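Long-range contact in xylulose kinase (Escherichia coli, PDB 2ITM), which phosphorylates D-xylulose to D-xylulose 5-phosphate with ATP, and also accepts 1-deoxy-D-xylulose at lower efficiency: residues W49-K57 with E215-A223. Residues are numbered along the deposited sequence; the frame is centred on the assembly and turned at random.
Sequences WQATDRAMK and EVAKAWGMA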
# COMPACT_ATOMS: atom_id res chain seq x y z
N TRP A 49 -34.50 24.25 9.73
CA TRP A 49 -35.70 24.52 10.48
C TRP A 49 -36.70 23.39 10.29
O TRP A 49 -37.21 22.86 11.26
CB TRP A 49 -36.33 25.84 10.10
CG TRP A 49 -37.71 25.96 10.63
CD1 TRP A 49 -38.86 25.83 9.94
CD2 TRP A 49 -38.08 26.22 11.98
NE1 TRP A 49 -39.94 25.99 10.77
CE2 TRP A 49 -39.48 26.23 12.04
CE3 TRP A 49 -37.37 26.43 13.16
CZ2 TRP A 49 -40.17 26.45 13.20
CZ3 TRP A 49 -38.05 26.66 14.29
CH2 TRP A 49 -39.44 26.67 14.31
N GLN A 50 -36.97 23.04 9.04
CA GLN A 50 -37.93 22.00 8.76
C GLN A 50 -37.55 20.70 9.47
O GLN A 50 -38.40 20.01 9.99
CB GLN A 50 -38.10 21.78 7.26
CG GLN A 50 -38.63 22.99 6.50
CD GLN A 50 -39.96 23.49 7.01
OE1 GLN A 50 -40.28 24.66 6.88
NE2 GLN A 50 -40.74 22.60 7.59
N ALA A 51 -36.27 20.40 9.49
CA ALA A 51 -35.80 19.22 10.19
C ALA A 51 -36.04 19.31 11.68
O ALA A 51 -36.46 18.34 12.29
CB ALA A 51 -34.35 18.96 9.90
N THR A 52 -35.76 20.46 12.27
CA THR A 52 -35.93 20.65 13.70
C THR A 52 -37.40 20.61 14.09
O THR A 52 -37.76 20.03 15.10
CB THR A 52 -35.32 21.98 14.16
OG1 THR A 52 -33.93 22.02 13.86
CG2 THR A 52 -35.37 22.09 15.66
N ASP A 53 -38.25 21.23 13.28
CA ASP A 53 -39.69 21.19 13.48
C ASP A 53 -40.24 19.77 13.50
O ASP A 53 -40.85 19.35 14.46
CB ASP A 53 -40.39 22.02 12.41
CG ASP A 53 -41.85 22.28 12.73
OD1 ASP A 53 -42.67 22.15 11.81
OD2 ASP A 53 -42.27 22.63 13.84
N ARG A 54 -40.01 19.04 12.43
CA ARG A 54 -40.27 17.62 12.34
C ARG A 54 -39.88 16.85 13.59
O ARG A 54 -40.69 16.14 14.17
CB ARG A 54 -39.53 17.06 11.14
CG ARG A 54 -40.02 15.73 10.66
CD ARG A 54 -39.64 15.44 9.22
NE ARG A 54 -39.52 14.01 8.94
CZ ARG A 54 -39.27 13.50 7.74
NH1 ARG A 54 -39.12 14.31 6.70
NH2 ARG A 54 -39.18 12.19 7.57
N ALA A 55 -38.63 16.99 13.98
CA ALA A 55 -38.08 16.26 15.10
C ALA A 55 -38.80 16.55 16.41
O ALA A 55 -39.07 15.66 17.19
CB ALA A 55 -36.62 16.54 15.23
N MET A 56 -39.10 17.82 16.64
CA MET A 56 -39.71 18.24 17.88
C MET A 56 -41.16 17.79 17.91
O MET A 56 -41.72 17.50 18.95
CB MET A 56 -39.63 19.75 18.03
CG MET A 56 -38.25 20.29 18.33
SD MET A 56 -37.64 19.78 19.92
CE MET A 56 -38.70 20.77 20.91
N LYS A 57 -41.78 17.76 16.74
CA LYS A 57 -43.13 17.25 16.61
C LYS A 57 -43.18 15.75 16.86
O LYS A 57 -44.05 15.27 17.55
CB LYS A 57 -43.72 17.62 15.25
CG LYS A 57 -44.34 18.99 15.24
CD LYS A 57 -44.54 19.55 13.85
CE LYS A 57 -45.12 20.94 13.93
NZ LYS A 57 -45.35 21.54 12.61
N GLU A 215 -46.06 31.28 18.55
CA GLU A 215 -46.40 30.43 17.43
C GLU A 215 -45.59 29.14 17.45
O GLU A 215 -46.10 28.08 17.19
CB GLU A 215 -46.22 31.17 16.11
CG GLU A 215 -47.08 32.42 15.97
CD GLU A 215 -46.49 33.63 16.67
OE1 GLU A 215 -45.30 33.60 17.00
OE2 GLU A 215 -47.24 34.61 16.91
N VAL A 216 -44.30 29.27 17.75
CA VAL A 216 -43.41 28.13 17.85
C VAL A 216 -43.73 27.22 19.04
O VAL A 216 -43.85 26.02 18.89
CB VAL A 216 -41.92 28.57 17.88
CG1 VAL A 216 -41.02 27.40 18.07
CG2 VAL A 216 -41.55 29.32 16.62
N ALA A 217 -43.88 27.82 20.22
CA ALA A 217 -44.26 27.09 21.40
C ALA A 217 -45.52 26.26 21.15
O ALA A 217 -45.54 25.07 21.38
CB ALA A 217 -44.48 28.02 22.55
N LYS A 218 -46.55 26.92 20.65
CA LYS A 218 -47.80 26.25 20.32
C LYS A 218 -47.66 25.09 19.35
O LYS A 218 -48.16 24.00 19.60
CB LYS A 218 -48.86 27.24 19.85
CG LYS A 218 -50.23 26.62 19.67
CD LYS A 218 -50.95 27.21 18.48
CE LYS A 218 -52.32 26.60 18.31
NZ LYS A 218 -53.36 27.42 18.99
N ALA A 219 -46.96 25.31 18.25
CA ALA A 219 -46.73 24.27 17.28
C ALA A 219 -46.07 23.04 17.87
O ALA A 219 -46.26 21.95 17.37
CB ALA A 219 -45.93 24.80 16.14
N TRP A 220 -45.30 23.23 18.94
CA TRP A 220 -44.46 22.17 19.50
C TRP A 220 -45.06 21.60 20.77
O TRP A 220 -44.53 20.68 21.37
CB TRP A 220 -43.05 22.69 19.77
CG TRP A 220 -42.17 22.86 18.56
CD1 TRP A 220 -42.45 22.49 17.28
CD2 TRP A 220 -40.86 23.43 18.52
NE1 TRP A 220 -41.40 22.80 16.45
CE2 TRP A 220 -40.42 23.38 17.19
CE3 TRP A 220 -40.02 23.98 19.48
CZ2 TRP A 220 -39.18 23.86 16.81
CZ3 TRP A 220 -38.80 24.45 19.10
CH2 TRP A 220 -38.39 24.39 17.78
N GLY A 221 -46.20 22.14 21.18
CA GLY A 221 -46.90 21.68 22.35
C GLY A 221 -46.16 22.00 23.62
O GLY A 221 -46.02 21.15 24.49
N MET A 222 -45.66 23.22 23.71
CA MET A 222 -44.98 23.64 24.91
C MET A 222 -45.25 25.08 25.29
O MET A 222 -45.81 25.84 24.52
CB MET A 222 -43.48 23.31 24.86
CG MET A 222 -42.72 23.88 23.69
SD MET A 222 -41.30 22.88 23.20
CE MET A 222 -40.27 23.14 24.63
N ALA A 223 -44.83 25.44 26.50
CA ALA A 223 -44.85 26.83 26.96
C ALA A 223 -43.81 27.70 26.25
O ALA A 223 -42.85 27.18 25.70
CB ALA A 223 -44.65 26.88 28.45
O HOH W 1 -44.22 18.64 19.75
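Two helices of the actin-like N-terminal domain of this FGGY kinase meet at a knob-into-hole contact, the Trp220 indole entering between Trp49, Thr52, Asp53 and Met56 of helix 45-62. Trp220 NE1 donates to Asp53 OD2 at 2.8 Å, nearly in the indole plane and on the anti lone pair, bent to 148°. One turn on in the same helix, Lys57 NZ makes a salt bridge to Asp53 OD1 at 2.9 Å, on the syn side and somewhat out of the carboxylate plane, so both oxygens are held. Met56 crosses one indole face, its CB making a CH-pi contact 3.8 Å from the centroid of the five-membered ring. Bent back at chi2 and chi3, the chain carries SD over the six-membered ring at a distance, a Met-aromatic contact. The opposite face carries Val216 CG1 from its own helix. Trp49 CH2 comes within 3.8 Å of Trp220 CZ2, the rings near parallel at 24° but slid apart. Without the indole, as with an alanine here, Asp53 OD2 would probably lose its donor and a gap would open under Met56. Just past Trp220, Gly221, at positive phi, forms a Schellman motif with the last helical turn, while a water bridges Met56 O and Trp220 O.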